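Local structure of SIRV1 hypothetical protein ORF119 (Sulfolobus islandicus rudivirus 1 variant xx, 2X3G) at residues R35-R38 against S39-Y42; S98-D101 against I102-Y106; N43-K46 against N47-V50. The protein is of unproven function but, as a small dimeric viral protein with a fold resembling HUH replication initiators, probably nicks DNA to start viral genome replication. All coordinates share one frame; numbering follows the deposited sequence.

Overall arrangement
After helix 2-10 and strand 15-22, helix 30-44 holds contact 1, where neighbouring turns pack together. Contact 3 follows directly, carrying the chain from the last turn of that helix through a tight reversal into strand 49-55, outermost in the sheet of this chain. The two touch, with Arg38 NH2 bonded to Val50 O and Ile41 CG2 packed on Val50 CG2, so helix and strand are tied together just beyond the turn. Contact 2 comes later, at the start of helix 99-109, on the opposite side of the chain's centre from contact 1, their centres about 24 Å apart. All are local and neither nest nor cross; strand 64-71 lies against both helices.

Contact 1. Residues R35-R38 against S39-Y42; sequences RKFR and SYIY
Phe37, Tyr40 and Ile41 meet three and four residues apart on the amphipathic helix 30-44, Phe37 and Ile41 facing strand 64-71 of the antiparallel sheet and Tyr40 turned to helix 77-82 and the loop at His83. Among the aromatic contacts, Tyr40 turns its edge toward the face of Phe37 in an offset edge-to-face pair, the ring planes at 65° and the centroids 5.7 Å apart. Phe37 has CG anti to its backbone N (chi1 -177°), which lays the ring along the following turn. There Ile41 CG1 makes a CH-pi contact over one face, 4.1 Å from the ring centroid. The same ring reaches Ile67 and Val69, while Tyr40 stacks on His83. The flat ring of Phe37 and the branched Ile41 pack between helix and strand, whereas Tyr40 can keep its hydroxyl end at the partly exposed border.

The i to i+4 backbone bonds run along the helix: Tyr40 N to Lys36 O is 3.0 Å (N-H...O angle 168°), and Tyr42 N to Arg38 O is 2.8 Å.

Charged side chains occupy the other faces. Arg38 extends from CG to NE toward Ser119 of the second subunit, to which NE is bonded, while NH2 also holds Ser52 OG. On the outer surface a short polar residue and a long cationic one share a water, which accepts from Arg35 NH1 (2.9 Å) in the guanidinium plane and lies 2.6 Å from Ser39 OG.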
# COMPACT_ATOMS: atom_id res chain seq x y z
N ARG A 35 -12.44 5.42 -13.21
CA ARG A 35 -12.42 5.70 -14.65
C ARG A 35 -13.46 6.75 -15.05
O ARG A 35 -13.13 7.73 -15.71
CB ARG A 35 -12.66 4.43 -15.45
CG ARG A 35 -12.87 4.69 -16.93
CD ARG A 35 -12.92 3.41 -17.72
NE ARG A 35 -14.08 2.57 -17.41
CZ ARG A 35 -15.34 2.82 -17.77
NH1 ARG A 35 -15.66 3.91 -18.45
NH2 ARG A 35 -16.29 1.96 -17.45
N LYS A 36 -14.70 6.54 -14.64
CA LYS A 36 -15.76 7.49 -14.98
C LYS A 36 -15.55 8.85 -14.33
O LYS A 36 -15.88 9.88 -14.92
CB LYS A 36 -17.13 6.93 -14.60
CG LYS A 36 -17.68 5.92 -15.59
CD LYS A 36 -19.16 5.69 -15.39
CE LYS A 36 -19.82 5.25 -16.69
NZ LYS A 36 -21.08 4.51 -16.46
N PHE A 37 -15.02 8.85 -13.11
CA PHE A 37 -14.63 10.10 -12.47
C PHE A 37 -13.53 10.78 -13.29
O PHE A 37 -13.58 11.98 -13.52
CB PHE A 37 -14.15 9.87 -11.03
CG PHE A 37 -13.81 11.13 -10.31
CD1 PHE A 37 -14.79 11.89 -9.69
CD2 PHE A 37 -12.50 11.57 -10.24
CE1 PHE A 37 -14.47 13.07 -9.04
CE2 PHE A 37 -12.19 12.75 -9.61
CZ PHE A 37 -13.16 13.49 -9.01
N ARG A 38 -12.53 10.03 -13.72
CA ARG A 38 -11.44 10.62 -14.49
C ARG A 38 -11.94 11.21 -15.79
O ARG A 38 -11.46 12.27 -16.23
CB ARG A 38 -10.35 9.59 -14.79
CG ARG A 38 -9.28 9.51 -13.71
CD ARG A 38 -8.10 8.63 -14.15
NE ARG A 38 -6.99 8.83 -13.20
CZ ARG A 38 -6.85 8.16 -12.06
NH1 ARG A 38 -7.73 7.22 -11.71
NH2 ARG A 38 -5.84 8.44 -11.26
N SER A 39 -12.90 10.52 -16.40
CA SER A 39 -13.52 10.95 -17.66
C SER A 39 -14.34 12.25 -17.50
O SER A 39 -14.26 13.15 -18.33
CB SER A 39 -14.35 9.83 -18.24
OG SER A 39 -13.52 8.74 -18.68
N TYR A 40 -15.10 12.34 -16.42
CA TYR A 40 -15.75 13.58 -16.02
C TYR A 40 -14.73 14.74 -15.86
O TYR A 40 -14.92 15.82 -16.38
CB TYR A 40 -16.59 13.35 -14.76
CG TYR A 40 -16.67 14.52 -13.82
CD1 TYR A 40 -16.04 14.47 -12.58
CD2 TYR A 40 -17.36 15.67 -14.17
CE1 TYR A 40 -16.09 15.54 -11.71
CE2 TYR A 40 -17.41 16.76 -13.30
CZ TYR A 40 -16.75 16.68 -12.07
OH TYR A 40 -16.78 17.73 -11.16
N ILE A 41 -13.64 14.50 -15.15
CA ILE A 41 -12.63 15.55 -14.96
C ILE A 41 -11.94 15.91 -16.29
O ILE A 41 -11.70 17.09 -16.59
CB ILE A 41 -11.58 15.12 -13.90
CG1 ILE A 41 -12.24 14.99 -12.50
CG2 ILE A 41 -10.39 16.08 -13.87
CD1 ILE A 41 -12.71 16.29 -11.89
N TYR A 42 -11.65 14.89 -17.08
CA TYR A 42 -11.15 15.12 -18.45
C TYR A 42 -12.07 16.00 -19.29
O TYR A 42 -11.60 16.91 -19.97
CB TYR A 42 -10.91 13.81 -19.17
CG TYR A 42 -10.29 14.02 -20.53
CD1 TYR A 42 -8.93 14.22 -20.67
CD2 TYR A 42 -11.08 14.04 -21.66
CE1 TYR A 42 -8.36 14.42 -21.93
CE2 TYR A 42 -10.53 14.24 -22.91
CZ TYR A 42 -9.18 14.44 -23.04
OH TYR A 42 -8.66 14.63 -24.29
O HOH W 1 -14.42 6.40 -19.32

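Contact 2. Residues S98-D101 against I102-Y106; sequences SISD and IKNVY
Ile99 and Lys103 lie side by side on the first turns of helix 99-109, pointing the same way, and theirs is the tight part of the contact. The methyl Ile99 CG2 sits 3.5 Å from Lys103 CE, closer than carbons usually approach, and 3.6 Å from CD. The lysine chain is fully extended beyond CG, so its methylenes run along the isoleucine while the ammonium is carried outward; a long aliphatic chain with a charged end suits an apolar neighbour at the surface. Ile102 is the buried residue here. Its CG2 lies between its own backbone N and carbonyl carbon, which brings that methyl to 3.5 Å from Ile99 O and leaves CG1 to lead inward.

The start of the helix is secured by Ser98, a classic N-cap, whose OG accepts from Asp101 N at 3.0 Å with an N-H...O angle of 154°. A serine fits because its short hydroxyl can satisfy an amide of the first turn that has no earlier helical carbonyl to use. The regular bonds follow, with Ile102 N to Ser98 O at 3.2 Å and Lys103 N to Ile99 O at 3.0 Å.

The other side is looser and wet. Asp101 and Asn104 meet through a water that donates to Asp101 OD1 (2.6 Å) and accepts from Asn104 ND2 (2.9 Å), bridging the two short polar side chains.

Among its neighbours, the inner face rests on the sheet and the N-terminal helix: Ile102 packs on Val6, Leu7 and His10 of helix 2-10, on Thr16 of strand 15-22 and on Leu68 of strand 64-71, and Val105 on Phe18 of strand 15-22 and on Leu68.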
# COMPACT_ATOMS: atom_id res chain seq x y z
N SER A 98 1.82 25.53 -1.27
CA SER A 98 3.00 25.46 -0.43
C SER A 98 3.54 24.05 -0.55
O SER A 98 2.75 23.11 -0.73
CB SER A 98 2.70 25.85 1.02
OG SER A 98 2.62 24.75 1.90
N ILE A 99 4.87 23.92 -0.52
CA ILE A 99 5.53 22.62 -0.67
C ILE A 99 5.16 21.74 0.50
O ILE A 99 4.85 20.56 0.33
CB ILE A 99 7.06 22.74 -0.77
CG1 ILE A 99 7.45 23.45 -2.07
CG2 ILE A 99 7.73 21.35 -0.71
CD1 ILE A 99 8.89 23.89 -2.16
N SER A 100 5.20 22.32 1.70
CA SER A 100 4.86 21.58 2.92
C SER A 100 3.47 21.01 2.87
O SER A 100 3.26 19.86 3.26
CB SER A 100 5.00 22.48 4.14
OG SER A 100 4.52 21.80 5.29
N ASP A 101 2.50 21.78 2.37
CA ASP A 101 1.12 21.34 2.36
C ASP A 101 0.91 20.20 1.39
O ASP A 101 0.28 19.21 1.75
CB ASP A 101 0.17 22.47 2.03
CG ASP A 101 -0.04 23.42 3.18
OD1 ASP A 101 0.27 23.06 4.34
OD2 ASP A 101 -0.48 24.54 2.92
N ILE A 102 1.43 20.31 0.17
CA ILE A 102 1.22 19.26 -0.83
C ILE A 102 1.96 17.98 -0.43
O ILE A 102 1.41 16.88 -0.57
CB ILE A 102 1.53 19.71 -2.31
CG1 ILE A 102 0.97 18.68 -3.30
CG2 ILE A 102 3.00 19.99 -2.55
CD1 ILE A 102 -0.55 18.56 -3.24
N LYS A 103 3.17 18.11 0.10
CA LYS A 103 3.91 16.96 0.59
C LYS A 103 3.22 16.27 1.75
O LYS A 103 3.24 15.06 1.84
CB LYS A 103 5.32 17.34 0.98
CG LYS A 103 6.19 17.65 -0.22
CD LYS A 103 7.62 17.85 0.21
CE LYS A 103 8.52 17.96 -1.01
NZ LYS A 103 9.92 18.15 -0.62
N ASN A 104 2.62 17.03 2.66
CA ASN A 104 1.89 16.41 3.78
C ASN A 104 0.64 15.67 3.28
O ASN A 104 0.26 14.61 3.81
CB ASN A 104 1.53 17.46 4.84
CG ASN A 104 2.70 17.82 5.73
OD1 ASN A 104 3.58 17.00 6.02
ND2 ASN A 104 2.69 19.06 6.22
N VAL A 105 0.00 16.23 2.26
CA VAL A 105 -1.16 15.59 1.64
C VAL A 105 -0.72 14.29 0.95
O VAL A 105 -1.29 13.24 1.18
CB VAL A 105 -1.91 16.51 0.64
CG1 VAL A 105 -2.84 15.73 -0.23
CG2 VAL A 105 -2.69 17.61 1.37
N TYR A 106 0.31 14.37 0.13
CA TYR A 106 0.87 13.17 -0.52
C TYR A 106 1.22 12.07 0.48
O TYR A 106 0.91 10.89 0.28
CB TYR A 106 2.11 13.55 -1.31
CG TYR A 106 2.71 12.38 -2.05
CD1 TYR A 106 2.23 12.00 -3.30
CD2 TYR A 106 3.75 11.64 -1.49
CE1 TYR A 106 2.78 10.93 -3.98
CE2 TYR A 106 4.30 10.56 -2.18
CZ TYR A 106 3.80 10.23 -3.43
OH TYR A 106 4.31 9.17 -4.13
O HOH W 2 0.49 20.92 5.81

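Contact 3. Residues N43-K46 against N47-V50; sequences NHDK and NSHV
Ser48 grips Asp45 O with two donors. Its OG gives a short bond of 2.6 Å, arriving nearly along the C=O axis, while its backbone N, at 3.1 Å, comes from above the carbonyl plane. The hydroxyl reaches the oxygen because chi1 of 54° places OG between the serine's own N and carbonyl carbon; a serine suits this position, since backbone and side chain can serve one acceptor together.

The carboxylate of Asp45 adds a second link. CG is anti to the backbone N (chi1 174°), which swings OD1 across the turn to accept Asn47 N at 3.0 Å, from above the carboxylate plane; the bond closes an Asx turn over the first part of the reversal. OD1 also accepts from a water (2.8 Å) that in turn accepts from Asn47 ND2 (3.0 Å), so the side-chain amide of Asn47 joins by way of solvent, its plane standing 82° from that of the carboxylate. OD2 looks the other way, to Thr71 OG1 and Asn72 N, anchoring the turn to the end of strand 64-71. An aspartate is well suited here, as its two oxygens serve two sides.

Packing is thin by comparison. Asn47 CB approaches Asp45 OD1 at 3.5 Å, and Asp45 CB and Ser48 CB lie 4.0 Å apart.

Beyond the turn, His49 is joined to Phe70 of strand 64-71 by backbone hydrogen bonds, and its ND1 bonds to the C-terminal OXT of Ser119 of the second subunit. The whole is a type I beta turn, Asp45 to Ser48, reinforced by an Asx turn, and it connects helix 30-44 to strand 49-55, outermost in the sheet of this chain.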
# COMPACT_ATOMS: atom_id res chain seq x y z
N ASN A 43 -13.38 15.75 -19.24
CA ASN A 43 -14.34 16.59 -19.96
C ASN A 43 -14.43 18.01 -19.36
O ASN A 43 -14.66 18.97 -20.08
CB ASN A 43 -15.71 15.90 -20.03
CG ASN A 43 -15.73 14.71 -20.98
OD1 ASN A 43 -14.78 14.49 -21.75
ND2 ASN A 43 -16.83 13.95 -20.97
N HIS A 44 -14.21 18.11 -18.05
CA HIS A 44 -14.19 19.39 -17.33
C HIS A 44 -12.99 20.25 -17.79
O HIS A 44 -13.11 21.46 -18.01
CB HIS A 44 -14.16 19.09 -15.82
CG HIS A 44 -13.66 20.22 -14.96
ND1 HIS A 44 -14.47 21.26 -14.56
CD2 HIS A 44 -12.45 20.45 -14.41
CE1 HIS A 44 -13.76 22.10 -13.81
NE2 HIS A 44 -12.53 21.62 -13.70
N ASP A 45 -11.84 19.59 -17.98
CA ASP A 45 -10.59 20.25 -18.33
C ASP A 45 -9.69 19.22 -19.00
O ASP A 45 -9.19 18.33 -18.33
CB ASP A 45 -9.94 20.78 -17.05
CG ASP A 45 -8.55 21.35 -17.24
OD1 ASP A 45 -8.03 21.46 -18.38
OD2 ASP A 45 -7.97 21.72 -16.20
N LYS A 46 -9.46 19.34 -20.30
CA LYS A 46 -8.70 18.30 -21.02
C LYS A 46 -7.21 18.26 -20.63
O LYS A 46 -6.53 17.28 -20.93
CB LYS A 46 -8.84 18.46 -22.52
CG LYS A 46 -10.29 18.36 -23.02
CD LYS A 46 -10.39 17.72 -24.37
CE LYS A 46 -11.83 17.63 -24.82
NZ LYS A 46 -12.00 16.51 -25.79
N ASN A 47 -6.72 19.32 -19.99
CA ASN A 47 -5.34 19.36 -19.46
C ASN A 47 -5.16 18.84 -18.04
O ASN A 47 -4.04 18.81 -17.51
CB ASN A 47 -4.81 20.80 -19.47
CG ASN A 47 -4.74 21.39 -20.85
OD1 ASN A 47 -4.36 20.71 -21.82
ND2 ASN A 47 -5.09 22.67 -20.96
N SER A 48 -6.26 18.45 -17.40
CA SER A 48 -6.26 18.07 -16.00
C SER A 48 -5.49 16.79 -15.77
O SER A 48 -5.28 16.00 -16.71
CB SER A 48 -7.70 17.89 -15.49
OG SER A 48 -8.41 16.98 -16.31
N HIS A 49 -5.06 16.60 -14.52
CA HIS A 49 -4.45 15.35 -14.05
C HIS A 49 -5.12 14.89 -12.77
O HIS A 49 -5.60 15.69 -11.98
CB HIS A 49 -2.96 15.55 -13.81
CG HIS A 49 -2.20 15.81 -15.07
ND1 HIS A 49 -2.01 14.85 -16.04
CD2 HIS A 49 -1.62 16.94 -15.53
CE1 HIS A 49 -1.32 15.37 -17.04
NE2 HIS A 49 -1.06 16.63 -16.76
N VAL A 50 -5.16 13.58 -12.58
CA VAL A 50 -5.85 13.01 -11.43
C VAL A 50 -4.98 11.92 -10.86
O VAL A 50 -4.51 11.04 -11.59
CB VAL A 50 -7.21 12.43 -11.80
CG1 VAL A 50 -7.88 11.81 -10.56
CG2 VAL A 50 -8.13 13.50 -12.40
O HOH W 3 -6.48 23.73 -18.52
O HOH W 4 -4.81 15.78 -19.32